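PDB 4Z7X: MdbA from Actinomyces oris, which acts as a thiol-disulfide oxidoreductase of the thioredoxin family and is thought to form disulfide bonds in proteins linked to sortase-mediated pilus assembly. Local coordinates for residues L21-A26 against L36-W41; P57-Y62 against V199-E204; I61-S66 against L94-L99; T78-Q83 against T215-L220. All coordinates share one frame; numbering follows the deposited sequence. Where two conformers were deposited one is given.

Contact 1 (L21-A26 against L36-W41); sequences LATAKA and LSDASW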
loop_
_atom_site.group_PDB
_atom_site.type_symbol
_atom_site.label_atom_id
_atom_site.label_comp_id
_atom_site.label_asym_id
_atom_site.label_seq_id
_atom_site.Cartn_x
_atom_site.Cartn_y
_atom_site.Cartn_z
ATOM N N LEU A 21 -6.719 8.367 10.341
ATOM C CA LEU A 21 -7.037 6.950 10.463
ATOM C C LEU A 21 -8.242 6.997 11.335
ATOM O O LEU A 21 -8.148 7.249 12.524
ATOM C CB LEU A 21 -5.875 6.227 11.138
ATOM C CG LEU A 21 -5.912 4.729 11.097
ATOM C CD1 LEU A 21 -4.641 4.278 11.804
ATOM C CD2 LEU A 21 -7.137 4.168 11.810
ATOM N N ALA A 22 -9.375 6.795 10.727
ATOM C CA ALA A 22 -10.616 7.126 11.345
ATOM C C ALA A 22 -11.689 6.083 11.056
ATOM O O ALA A 22 -12.910 6.380 11.219
ATOM C CB ALA A 22 -11.079 8.512 10.881
ATOM N N THR A 23 -11.249 4.865 10.666
ATOM C CA THR A 23 -12.188 3.784 10.480
ATOM C C THR A 23 -11.710 2.556 11.255
ATOM O O THR A 23 -10.518 2.457 11.569
ATOM C CB THR A 23 -12.327 3.445 8.993
ATOM O OG1 THR A 23 -11.037 3.227 8.489
ATOM C CG2 THR A 23 -12.961 4.595 8.196
ATOM N N ALA A 24 -12.694 1.691 11.593
ATOM C CA ALA A 24 -12.555 0.353 12.164
ATOM C C ALA A 24 -12.370 -0.726 11.078
ATOM O O ALA A 24 -12.459 -0.428 9.933
ATOM C CB ALA A 24 -13.797 0.041 12.891
ATOM N N LYS A 25 -12.136 -1.975 11.463
ATOM C CA LYS A 25 -11.905 -3.049 10.501
ATOM C C LYS A 25 -13.144 -3.296 9.654
ATOM O O LYS A 25 -14.295 -3.201 10.136
ATOM C CB LYS A 25 -11.490 -4.343 11.212
ATOM C CG LYS A 25 -10.153 -4.225 11.902
ATOM C CD LYS A 25 -8.982 -4.372 10.972
ATOM C CE LYS A 25 -7.658 -3.925 11.624
ATOM N NZ LYS A 25 -7.473 -4.301 13.054
ATOM N N ALA A 26 -12.915 -3.628 8.400
ATOM C CA ALA A 26 -14.024 -3.966 7.484
ATOM C C ALA A 26 -14.768 -5.199 7.936
ATOM O O ALA A 26 -15.990 -5.234 7.855
ATOM C CB ALA A 26 -13.510 -4.172 6.071
ATOM N N LEU A 36 -9.088 -2.009 6.908
ATOM C CA LEU A 36 -10.056 -1.107 7.504
ATOM C C LEU A 36 -11.256 -0.875 6.588
ATOM O O LEU A 36 -11.274 -1.297 5.429
ATOM C CB LEU A 36 -9.369 0.194 7.856
ATOM C CG LEU A 36 -8.249 0.116 8.870
ATOM C CD1 LEU A 36 -7.646 1.467 9.056
ATOM C CD2 LEU A 36 -8.729 -0.394 10.201
ATOM N N SER A 37 -12.252 -0.156 7.109
ATOM C CA SER A 37 -13.520 0.015 6.423
ATOM C C SER A 37 -13.398 0.858 5.158
ATOM O O SER A 37 -14.312 0.876 4.333
ATOM C CB SER A 37 -14.545 0.644 7.368
ATOM O OG SER A 37 -14.126 1.918 7.806
ATOM N N ASP A 38 -12.257 1.555 5.012
ATOM C CA ASP A 38 -11.979 2.345 3.789
ATOM C C ASP A 38 -10.999 1.675 2.845
ATOM O O ASP A 38 -10.472 2.313 1.952
ATOM C CB ASP A 38 -11.526 3.759 4.123
ATOM C CG ASP A 38 -10.159 3.803 4.752
ATOM O OD1 ASP A 38 -9.653 2.696 5.122
ATOM O OD2 ASP A 38 -9.609 4.930 4.914
ATOM N N ALA A 39 -10.781 0.377 3.039
ATOM C CA ALA A 39 -9.867 -0.443 2.245
ATOM C C ALA A 39 -8.376 -0.305 2.585
ATOM O O ALA A 39 -7.570 -1.009 2.003
ATOM C CB ALA A 39 -10.092 -0.278 0.742
ATOM N N SER A 40 -8.038 0.562 3.546
ATOM C CA SER A 40 -6.636 0.803 3.851
ATOM C C SER A 40 -6.116 -0.254 4.829
ATOM O O SER A 40 -6.887 -0.966 5.514
ATOM C CB SER A 40 -6.403 2.213 4.450
ATOM O OG SER A 40 -7.073 2.425 5.699
ATOM N N TRP A 41 -4.793 -0.321 4.937
ATOM C CA TRP A 41 -4.153 -1.058 6.009
ATOM C C TRP A 41 -3.015 -0.248 6.560
ATOM O O TRP A 41 -2.497 0.636 5.875
ATOM C CB TRP A 41 -3.722 -2.450 5.601
ATOM C CG TRP A 41 -2.555 -2.593 4.732
ATOM C CD1 TRP A 41 -1.317 -2.960 5.142
ATOM C CD2 TRP A 41 -2.486 -2.502 3.285
ATOM N NE1 TRP A 41 -0.489 -3.105 4.065
ATOM C CE2 TRP A 41 -1.177 -2.818 2.918
ATOM C CE3 TRP A 41 -3.386 -2.133 2.284
ATOM C CZ2 TRP A 41 -0.760 -2.834 1.590
ATOM C CZ3 TRP A 41 -2.973 -2.134 0.962
ATOM C CH2 TRP A 41 -1.677 -2.490 0.627
HETATM O O HOH W 1 -9.158 4.938 7.687
HETATM O O HOH W 2 -15.251 2.238 10.392
#
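The carboxylate of D38 is the flat group that faces T23, its OD1 lying 3.7 Å from T23 OG1. The S40 hydroxyl meets OD1 on the syn lone pair, OG to OD1 2.7 Å, while the S40 backbone N-H arrives from above the plane, 48° out of it, and closes an Asx turn. On the other oxygen a water gives a bond of 2.8 Å to D38 OD2 and is hydrogen-bonded to T23 OG1 as well, tying the two segments; R191 forms a salt bridge with OD2. T23 OG1 sits between its backbone N and carbonyl carbon (chi1 53°), which brings it 3.5 Å from L36 CB. L36 CD1 meets L21 CD2 at 3.9 Å, the two side chains crossing at about a right angle. The direct polar bond is S37 N to A24 O, 2.8 Å, bent to 131° at the hydrogen. An alanine in place of D38 would probably leave S40 OG and N without the OD1 that closes the Asx turn, and R191 without this salt bridge. The L36-A39 type I turn leads into strand 41-43, with D38 lying against H95 of strand 91-96 and A187 of helix 178-190.

Contact 2 (P57-Y62 against V199-E204); sequences PVLDIY and VFFKGE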
loop_
_atom_site.group_PDB
_atom_site.type_symbol
_atom_site.label_atom_id
_atom_site.label_comp_id
_atom_site.label_asym_id
_atom_site.label_seq_id
_atom_site.Cartn_x
_atom_site.Cartn_y
_atom_site.Cartn_z
ATOM N N PRO A 57 2.457 10.472 13.872
ATOM C CA PRO A 57 1.352 10.955 13.079
ATOM C C PRO A 57 1.148 10.128 11.826
ATOM O O PRO A 57 2.073 9.478 11.340
ATOM C CB PRO A 57 1.822 12.354 12.653
ATOM C CG PRO A 57 2.944 12.686 13.496
ATOM C CD PRO A 57 3.613 11.392 13.742
ATOM N N VAL A 58 -0.048 10.198 11.296
ATOM C CA VAL A 58 -0.451 9.412 10.153
ATOM C C VAL A 58 0.060 9.956 8.837
ATOM O O VAL A 58 -0.238 11.098 8.471
ATOM C CB VAL A 58 -1.988 9.225 10.116
ATOM C CG1 VAL A 58 -2.372 8.382 8.918
ATOM C CG2 VAL A 58 -2.455 8.544 11.398
ATOM N N LEU A 59 0.739 9.083 8.081
ATOM C CA LEU A 59 1.097 9.350 6.672
ATOM C C LEU A 59 0.237 8.427 5.801
ATOM O O LEU A 59 0.397 7.191 5.844
ATOM C CB LEU A 59 2.565 9.058 6.405
ATOM C CG LEU A 59 3.080 9.337 5.007
ATOM C CD1 LEU A 59 3.149 10.833 4.725
ATOM C CD2 LEU A 59 4.449 8.667 4.855
ATOM N N ASP A 60 -0.697 9.031 5.061
ATOM C CA ASP A 60 -1.632 8.292 4.218
ATOM C C ASP A 60 -1.091 8.344 2.797
ATOM O O ASP A 60 -0.812 9.442 2.284
ATOM C CB ASP A 60 -2.993 9.022 4.181
ATOM C CG ASP A 60 -3.800 8.869 5.434
ATOM O OD1 ASP A 60 -4.096 7.728 5.777
ATOM O OD2 ASP A 60 -4.173 9.904 6.078
ATOM N N ILE A 61 -0.992 7.202 2.147
ATOM C CA ILE A 61 -0.621 7.110 0.755
ATOM C C ILE A 61 -1.726 6.382 -0.040
ATOM O O ILE A 61 -1.995 5.222 0.197
ATOM C CB ILE A 61 0.726 6.379 0.537
ATOM C CG1 ILE A 61 1.846 7.067 1.385
ATOM C CG2 ILE A 61 1.086 6.404 -0.932
ATOM C CD1 ILE A 61 3.176 6.374 1.361
ATOM N N TYR A 62 -2.324 7.131 -0.959
ATOM C CA TYR A 62 -3.305 6.611 -1.914
ATOM C C TYR A 62 -2.552 6.258 -3.189
ATOM O O TYR A 62 -1.832 7.107 -3.759
ATOM C CB TYR A 62 -4.422 7.629 -2.217
ATOM C CG TYR A 62 -5.369 7.854 -1.088
ATOM C CD1 TYR A 62 -5.060 8.699 -0.019
ATOM C CD2 TYR A 62 -6.595 7.234 -1.085
ATOM C CE1 TYR A 62 -5.961 8.872 1.028
ATOM C CE2 TYR A 62 -7.514 7.429 -0.067
ATOM C CZ TYR A 62 -7.193 8.241 0.991
ATOM O OH TYR A 62 -8.088 8.423 2.039
ATOM N N VAL A 199 -1.017 12.014 -1.224
ATOM C CA VAL A 199 -0.405 11.831 0.102
ATOM C C VAL A 199 -0.937 12.880 1.083
ATOM O O VAL A 199 -1.038 14.074 0.767
ATOM C CB VAL A 199 1.145 11.929 -0.044
ATOM C CG1 VAL A 199 1.849 11.800 1.289
ATOM C CG2 VAL A 199 1.670 10.833 -0.987
ATOM N N PHE A 200 -1.259 12.416 2.296
ATOM C CA PHE A 200 -1.616 13.292 3.403
ATOM C C PHE A 200 -0.700 12.988 4.574
ATOM O O PHE A 200 -0.282 11.831 4.777
ATOM C CB PHE A 200 -3.062 13.048 3.805
ATOM C CG PHE A 200 -4.052 13.377 2.748
ATOM C CD1 PHE A 200 -4.611 14.642 2.687
ATOM C CD2 PHE A 200 -4.492 12.392 1.865
ATOM C CE1 PHE A 200 -5.523 14.952 1.707
ATOM C CE2 PHE A 200 -5.419 12.682 0.883
ATOM C CZ PHE A 200 -5.942 13.974 0.807
ATOM N N PHE A 201 -0.375 14.024 5.331
ATOM C CA PHE A 201 0.391 13.882 6.567
ATOM C C PHE A 201 -0.281 14.688 7.642
ATOM O O PHE A 201 -0.531 15.868 7.473
ATOM C CB PHE A 201 1.858 14.299 6.396
ATOM C CG PHE A 201 2.642 14.118 7.658
ATOM C CD1 PHE A 201 2.778 12.872 8.220
ATOM C CD2 PHE A 201 3.199 15.201 8.307
ATOM C CE1 PHE A 201 3.475 12.702 9.404
ATOM C CE2 PHE A 201 3.882 15.038 9.476
ATOM C CZ PHE A 201 4.013 13.795 10.034
ATOM N N LYS A 202 -0.630 14.023 8.735
ATOM C CA LYS A 202 -1.480 14.625 9.767
ATOM C C LYS A 202 -2.763 15.232 9.185
ATOM O O LYS A 202 -3.224 16.296 9.629
ATOM C CB LYS A 202 -0.721 15.686 10.538
ATOM C CG LYS A 202 0.510 15.167 11.228
ATOM C CD LYS A 202 1.397 16.273 11.780
ATOM C CE LYS A 202 0.866 16.773 13.101
ATOM N NZ LYS A 202 1.773 17.755 13.730
ATOM N N GLY A 203 -3.337 14.552 8.222
ATOM C CA GLY A 203 -4.572 14.973 7.600
ATOM C C GLY A 203 -4.448 16.107 6.594
ATOM O O GLY A 203 -5.465 16.495 6.009
ATOM N N GLU A 204 -3.238 16.658 6.401
ATOM C CA GLU A 204 -3.005 17.787 5.485
ATOM C C GLU A 204 -2.389 17.271 4.191
ATOM O O GLU A 204 -1.529 16.415 4.207
ATOM C CB GLU A 204 -2.031 18.816 6.088
ATOM C CG GLU A 204 -2.473 19.496 7.382
ATOM C CD GLU A 204 -3.548 20.562 7.217
ATOM O OE1 GLU A 204 -4.351 20.713 8.168
ATOM O OE2 GLU A 204 -3.581 21.273 6.168
HETATM O O HOH W 3 -2.661 11.981 7.256
#
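D60 and F200 exchange both backbone bonds of an antiparallel hydrogen-bonded pair: D60 N gives to F200 O at 2.8 Å, and F200 N to D60 O at 3.0 Å with 162° at the hydrogen. Two residues further along, past the non-hydrogen-bonded pair L59/F201, K202 N gives to V58 O, 3.0 Å. That carbonyl also accepts from a water 2.9 Å from V58 O, which donates to D60 OD2 and receives the G203 N-H of the type I' turn F201-E204. D60 OD1 is satisfied by H95 NE2.

On the side of L59, I61, V199 and F201, L59 CD1 touches V199 CG1 at 3.8 Å. F201 CG stands anti to its backbone N (chi1 -179°); from there the ring lies against P57, CE1 3.7 Å from P57 CB and CZ near P57 CG. An alanine in place of F201 would probably open a gap beside P57, its CB and CG losing CE1 and CZ. On the other side Y62 CE1 lies 3.9 Å from F200 CE2, and D60 CB meets the F200 ring at its edge. One face is thus apolar, the face with D60 holds a carboxylate bound by water and H95, and three backbone bonds join the strands.

Contact 3 (I61-S66 against L94-L99); sequences IYFDYS and LHPCKL
I61-F63 and L94-P96 belong to strands 58-63 and 91-96, the two parallel strands of the beta-alpha-beta unit that helix 68-86 completes, their short axes 4.8 Å apart and 23° from parallel. The ladder is H95 N to I61 O, 2.8 Å, F63 N to H95 O, 3.0 Å, and C97 N to F63 O, the last donor lying nearly in line with the carbonyl. On one side of the sheet the rings of Y62 and H95 form an offset stack, centroids 4.0 Å apart and planes at 19°. H95 CB also sits over the Y62 ring face as a CH-pi contact. The imidazole is held by its far end as well, since H95 NE2 bonds D60 OD1, which probably limits its rotation.

This is the beta-alpha-beta half of the thioredoxin fold, and a CxxC pattern of that type (C67, C70), probably the redox site, follows S66 at the helix start. F63, whose side chain touches that pattern, turns its ring to the opposite side of the sheet. CG lies between backbone N and carbonyl carbon (chi1 73°), and P96 CA stands over the ring face, 4.0 Å from the centroid. F63 CE1 packs on L94 CB at 3.9 Å. F63 CE2 in turn lies over the centre of the Y65 ring.

Beyond the strands, D64 OD1 takes S66 N at 2.9 Å in an Asx turn and bonds T105 OG1, while OD2 accepts from L100 N. A water bridges Y65 N and C97 O, accepting from the first and donating to the second, 2.8 Å from C97 O.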
loop_
_atom_site.group_PDB
_atom_site.type_symbol
_atom_site.label_atom_id
_atom_site.label_comp_id
_atom_site.label_asym_id
_atom_site.label_seq_id
_atom_site.Cartn_x
_atom_site.Cartn_y
_atom_site.Cartn_z
ATOM N N ILE A 61 -0.992 7.202 2.147
ATOM C CA ILE A 61 -0.621 7.110 0.755
ATOM C C ILE A 61 -1.726 6.382 -0.040
ATOM O O ILE A 61 -1.995 5.222 0.197
ATOM C CB ILE A 61 0.726 6.379 0.537
ATOM C CG1 ILE A 61 1.846 7.067 1.385
ATOM C CG2 ILE A 61 1.086 6.404 -0.932
ATOM C CD1 ILE A 61 3.176 6.374 1.361
ATOM N N TYR A 62 -2.324 7.131 -0.959
ATOM C CA TYR A 62 -3.305 6.611 -1.914
ATOM C C TYR A 62 -2.552 6.258 -3.189
ATOM O O TYR A 62 -1.832 7.107 -3.759
ATOM C CB TYR A 62 -4.422 7.629 -2.217
ATOM C CG TYR A 62 -5.369 7.854 -1.088
ATOM C CD1 TYR A 62 -5.060 8.699 -0.019
ATOM C CD2 TYR A 62 -6.595 7.234 -1.085
ATOM C CE1 TYR A 62 -5.961 8.872 1.028
ATOM C CE2 TYR A 62 -7.514 7.429 -0.067
ATOM C CZ TYR A 62 -7.193 8.241 0.991
ATOM O OH TYR A 62 -8.088 8.423 2.039
ATOM N N PHE A 63 -2.702 5.011 -3.620
ATOM C CA PHE A 63 -1.890 4.486 -4.723
ATOM C C PHE A 63 -2.668 3.481 -5.559
ATOM O O PHE A 63 -3.710 2.964 -5.146
ATOM C CB PHE A 63 -0.648 3.813 -4.152
ATOM C CG PHE A 63 -0.930 2.497 -3.495
ATOM C CD1 PHE A 63 -1.330 2.405 -2.175
ATOM C CD2 PHE A 63 -0.939 1.353 -4.262
ATOM C CE1 PHE A 63 -1.633 1.166 -1.639
ATOM C CE2 PHE A 63 -1.227 0.125 -3.736
ATOM C CZ PHE A 63 -1.597 0.029 -2.410
ATOM N N ASP A 64 -2.163 3.269 -6.775
ATOM C CA ASP A 64 -2.610 2.207 -7.691
ATOM C C ASP A 64 -1.352 1.437 -8.124
ATOM O O ASP A 64 -0.388 2.047 -8.595
ATOM C CB ASP A 64 -3.306 2.848 -8.910
ATOM C CG ASP A 64 -3.918 1.838 -9.873
ATOM O OD1 ASP A 64 -3.473 0.689 -9.892
ATOM O OD2 ASP A 64 -4.823 2.219 -10.661
ATOM N N TYR A 65 -1.363 0.131 -7.946
ATOM C CA TYR A 65 -0.283 -0.728 -8.403
ATOM C C TYR A 65 0.078 -0.596 -9.882
ATOM O O TYR A 65 1.187 -0.965 -10.273
ATOM C CB TYR A 65 -0.536 -2.213 -8.069
ATOM C CG TYR A 65 -0.391 -2.561 -6.591
ATOM C CD1 TYR A 65 0.809 -2.350 -5.947
ATOM C CD2 TYR A 65 -1.459 -3.026 -5.844
ATOM C CE1 TYR A 65 0.980 -2.650 -4.621
ATOM C CE2 TYR A 65 -1.317 -3.319 -4.500
ATOM C CZ TYR A 65 -0.103 -3.113 -3.889
ATOM O OH TYR A 65 0.027 -3.370 -2.564
ATOM N N SER A 66 -0.851 -0.105 -10.690
ATOM C CA SER A 66 -0.620 0.088 -12.127
ATOM C C SER A 66 -0.286 1.527 -12.533
ATOM O O SER A 66 -0.217 1.826 -13.732
ATOM C CB SER A 66 -1.835 -0.369 -12.927
ATOM O OG SER A 66 -2.020 -1.770 -12.807
ATOM N N LEU A 94 -1.798 2.703 4.019
ATOM C CA LEU A 94 -1.762 2.450 2.577
ATOM C C LEU A 94 -3.175 2.269 2.082
ATOM O O LEU A 94 -3.900 1.457 2.619
ATOM C CB LEU A 94 -0.921 1.226 2.244
ATOM C CG LEU A 94 0.570 1.345 2.582
ATOM C CD1 LEU A 94 1.318 0.065 2.263
ATOM C CD2 LEU A 94 1.214 2.500 1.889
ATOM N N HIS A 95 -3.544 3.069 1.073
ATOM C CA HIS A 95 -4.916 3.108 0.542
ATOM C C HIS A 95 -4.905 2.703 -0.936
ATOM O O HIS A 95 -4.531 3.507 -1.778
ATOM C CB HIS A 95 -5.518 4.506 0.635
ATOM C CG HIS A 95 -5.622 5.079 2.009
ATOM N ND1 HIS A 95 -6.833 5.272 2.654
ATOM C CD2 HIS A 95 -4.667 5.566 2.845
ATOM C CE1 HIS A 95 -6.615 5.849 3.827
ATOM N NE2 HIS A 95 -5.313 6.055 3.961
ATOM N N PRO A 96 -5.332 1.468 -1.253
ATOM C CA PRO A 96 -5.273 0.989 -2.630
ATOM C C PRO A 96 -6.485 1.448 -3.422
ATOM O O PRO A 96 -7.562 1.585 -2.875
ATOM C CB PRO A 96 -5.312 -0.530 -2.454
ATOM C CG PRO A 96 -6.189 -0.713 -1.259
ATOM C CD PRO A 96 -5.845 0.434 -0.347
ATOM N N CYS A 97 -6.286 1.669 -4.709
ATOM C CA CYS A 97 -7.382 1.814 -5.651
ATOM C C CYS A 97 -7.039 1.291 -7.034
ATOM O O CYS A 97 -5.933 0.851 -7.284
ATOM C CB CYS A 97 -7.834 3.282 -5.689
ATOM S SG CYS A 97 -6.667 4.365 -6.526
ATOM N N LYS A 98 -8.020 1.323 -7.923
ATOM C CA LYS A 98 -7.865 0.868 -9.290
ATOM C C LYS A 98 -8.231 2.013 -10.241
ATOM O O LYS A 98 -8.962 1.820 -11.227
ATOM C CB LYS A 98 -8.736 -0.380 -9.503
ATOM C CG LYS A 98 -8.503 -1.156 -10.797
ATOM C CD LYS A 98 -9.209 -2.524 -10.782
ATOM C CE LYS A 98 -9.238 -3.170 -12.151
ATOM N NZ LYS A 98 -10.022 -4.432 -12.217
ATOM N N LEU A 99 -7.701 3.197 -9.966
ATOM C CA LEU A 99 -8.039 4.377 -10.752
ATOM C C LEU A 99 -7.788 4.185 -12.248
ATOM O O LEU A 99 -8.574 4.628 -13.065
ATOM C CB LEU A 99 -7.220 5.557 -10.225
ATOM C CG LEU A 99 -7.473 6.902 -10.884
ATOM C CD1 LEU A 99 -8.924 7.335 -10.656
ATOM C CD2 LEU A 99 -6.536 7.936 -10.323
HETATM O O HOH W 4 -3.808 -0.585 -6.242
#

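Contact 4 (T78-Q83 against T215-L220); sequences TQEINQ and TSLTEL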
loop_
_atom_site.group_PDB
_atom_site.type_symbol
_atom_site.label_atom_id
_atom_site.label_comp_id
_atom_site.label_asym_id
_atom_site.label_seq_id
_atom_site.Cartn_x
_atom_site.Cartn_y
_atom_site.Cartn_z
ATOM N N THR A 78 10.794 4.254 -0.439
ATOM C CA THR A 78 10.667 3.034 0.383
ATOM C C THR A 78 11.657 2.981 1.537
ATOM O O THR A 78 11.299 2.596 2.643
ATOM C CB THR A 78 10.679 1.725 -0.438
ATOM O OG1 THR A 78 10.534 0.600 0.444
ATOM C CG2 THR A 78 11.965 1.570 -1.283
ATOM N N GLN A 79 12.899 3.354 1.286
ATOM C CA GLN A 79 13.913 3.261 2.331
ATOM C C GLN A 79 13.548 4.168 3.502
ATOM O O GLN A 79 13.579 3.736 4.673
ATOM C CB GLN A 79 15.271 3.628 1.766
ATOM C CG GLN A 79 16.368 3.391 2.755
ATOM C CD GLN A 79 16.639 1.912 3.004
ATOM O OE1 GLN A 79 16.312 0.995 2.193
ATOM N NE2 GLN A 79 17.219 1.654 4.154
ATOM N N GLU A 80 13.167 5.405 3.218
ATOM C CA GLU A 80 12.869 6.342 4.330
ATOM C C GLU A 80 11.522 6.042 5.004
ATOM O O GLU A 80 11.362 6.278 6.178
ATOM C CB GLU A 80 12.946 7.813 3.904
ATOM C CG GLU A 80 11.858 8.313 2.973
ATOM C CD GLU A 80 11.873 9.822 2.850
ATOM O OE1 GLU A 80 11.381 10.341 1.819
ATOM O OE2 GLU A 80 12.376 10.512 3.784
ATOM N N ILE A 81 10.552 5.525 4.248
ATOM C CA ILE A 81 9.304 5.122 4.883
ATOM C C ILE A 81 9.579 3.985 5.877
ATOM O O ILE A 81 9.075 3.982 7.008
ATOM C CB ILE A 81 8.273 4.695 3.848
ATOM C CG1 ILE A 81 7.824 5.944 3.091
ATOM C CG2 ILE A 81 7.127 3.950 4.508
ATOM C CD1 ILE A 81 6.922 5.719 1.907
ATOM N N ASN A 82 10.334 2.972 5.444
ATOM C CA ASN A 82 10.719 1.888 6.348
ATOM C C ASN A 82 11.497 2.413 7.554
ATOM O O ASN A 82 11.303 1.928 8.690
ATOM C CB ASN A 82 11.536 0.834 5.622
ATOM C CG ASN A 82 10.676 -0.012 4.711
ATOM O OD1 ASN A 82 9.461 -0.015 4.854
ATOM N ND2 ASN A 82 11.279 -0.685 3.760
ATOM N N GLN A 83 12.368 3.425 7.328
ATOM C CA GLN A 83 13.145 3.990 8.421
ATOM C C GLN A 83 12.265 4.740 9.385
ATOM O O GLN A 83 12.424 4.583 10.588
ATOM C CB GLN A 83 14.262 4.865 7.901
ATOM C CG GLN A 83 15.234 5.229 8.963
ATOM C CD GLN A 83 15.981 4.040 9.502
ATOM O OE1 GLN A 83 16.422 3.165 8.748
ATOM N NE2 GLN A 83 16.143 4.007 10.823
ATOM N N THR A 215 14.969 11.676 1.047
ATOM C CA THR A 215 14.813 12.081 2.439
ATOM C C THR A 215 13.718 13.122 2.630
ATOM O O THR A 215 13.564 13.676 3.732
ATOM C CB THR A 215 16.113 12.688 2.976
ATOM O OG1 THR A 215 16.520 13.766 2.124
ATOM C CG2 THR A 215 17.152 11.645 3.018
ATOM N N SER A 216 12.970 13.395 1.576
ATOM C CA SER A 216 11.971 14.465 1.656
ATOM C C SER A 216 10.805 14.182 2.609
ATOM O O SER A 216 10.334 15.107 3.251
ATOM C CB SER A 216 11.506 14.901 0.277
ATOM O OG SER A 216 11.069 13.811 -0.489
ATOM N N LEU A 217 10.375 12.927 2.768
ATOM C CA LEU A 217 9.329 12.627 3.751
ATOM C C LEU A 217 9.894 12.804 5.159
ATOM O O LEU A 217 9.207 13.296 6.052
ATOM C CB LEU A 217 8.696 11.214 3.589
ATOM C CG LEU A 217 7.826 11.085 2.328
ATOM C CD1 LEU A 217 7.588 9.619 2.079
ATOM C CD2 LEU A 217 6.511 11.827 2.487
ATOM N N THR A 218 11.124 12.371 5.373
ATOM C CA THR A 218 11.767 12.537 6.674
ATOM C C THR A 218 11.849 14.007 7.094
ATOM O O THR A 218 11.514 14.368 8.236
ATOM C CB THR A 218 13.122 11.826 6.687
ATOM O OG1 THR A 218 12.919 10.456 6.368
ATOM C CG2 THR A 218 13.777 11.946 8.009
ATOM N N GLU A 219 12.219 14.848 6.142
ATOM C CA GLU A 219 12.262 16.298 6.371
ATOM C C GLU A 219 10.910 16.883 6.723
ATOM O O GLU A 219 10.807 17.694 7.649
ATOM C CB GLU A 219 12.852 17.001 5.164
ATOM C CG GLU A 219 14.322 16.632 4.935
ATOM C CD GLU A 219 14.795 16.809 3.497
ATOM O OE1 GLU A 219 14.105 17.487 2.686
ATOM O OE2 GLU A 219 15.879 16.271 3.176
ATOM N N LEU A 220 9.876 16.443 6.017
ATOM C CA LEU A 220 8.507 16.844 6.325
ATOM C C LEU A 220 8.116 16.413 7.737
ATOM O O LEU A 220 7.599 17.195 8.518
ATOM C CB LEU A 220 7.567 16.214 5.312
ATOM C CG LEU A 220 6.061 16.375 5.592
ATOM C CD1 LEU A 220 5.659 17.845 5.697
ATOM C CD2 LEU A 220 5.230 15.640 4.563
#
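Polar bonds dominate this contact, and they converge on the E80 carboxylate, which meets the N-terminal turn of helix 216-222. L217 N gives to E80 OE1 at 2.9 Å, on the syn side and 29° out of the carboxylate plane. OE2 is gripped twice by one residue. The T218 hydroxyl donates along the anti lone pair, OG1 to OE2 2.6 Å, and the T218 backbone N-H comes from above the plane at 2.7 Å from OE2. The E80 chain is extended beyond CG, which carries the carboxylate across to the neighbouring helix. T215 holds the N-cap position but its own side chain makes no capping bond; its hydroxyl goes to E219 OE2 instead, and E80 takes the L217 and T218 N-H groups of the first turn. The helix start would probably stabilise the negative charge of this buried group, and H77 ND1 gives OE1 a second partner.

Apolar contact is smaller. I81 CG1 meets L217 CD1 at 3.8 Å, the side chains crossing obliquely.

The axes of segments 78-83 and 216-220 come within 9.4 Å and run 38° apart. Both helices rest on the same sheet face: I81 touches I61 of strand 58-63, L217 reaches L59 of that strand, and L220 packs on F201 of strand 198-201.

How the contacts relate
Contacts 2 and 3 are the sheet core and share strand 58-63: antiparallel with 199-201 on one side, parallel with 94-96 on the other, and they meet through a side-chain bond across the shared strand. Their chemistry is backbone ladders with apolar or aromatic faces. Contact 4 lies on one face of that sheet, where I81 meets I61, and trades ladders for a charged side chain set on a helix start. Contact 1 is only partly buried, where the other three are buried; it is irregular in backbone and partly water-bridged, yet its 36-41 segment meets contact 3, where W41 O accepts from L94 N. Contacts 1 and 4 do not touch, with nearest atoms about 10 Å apart.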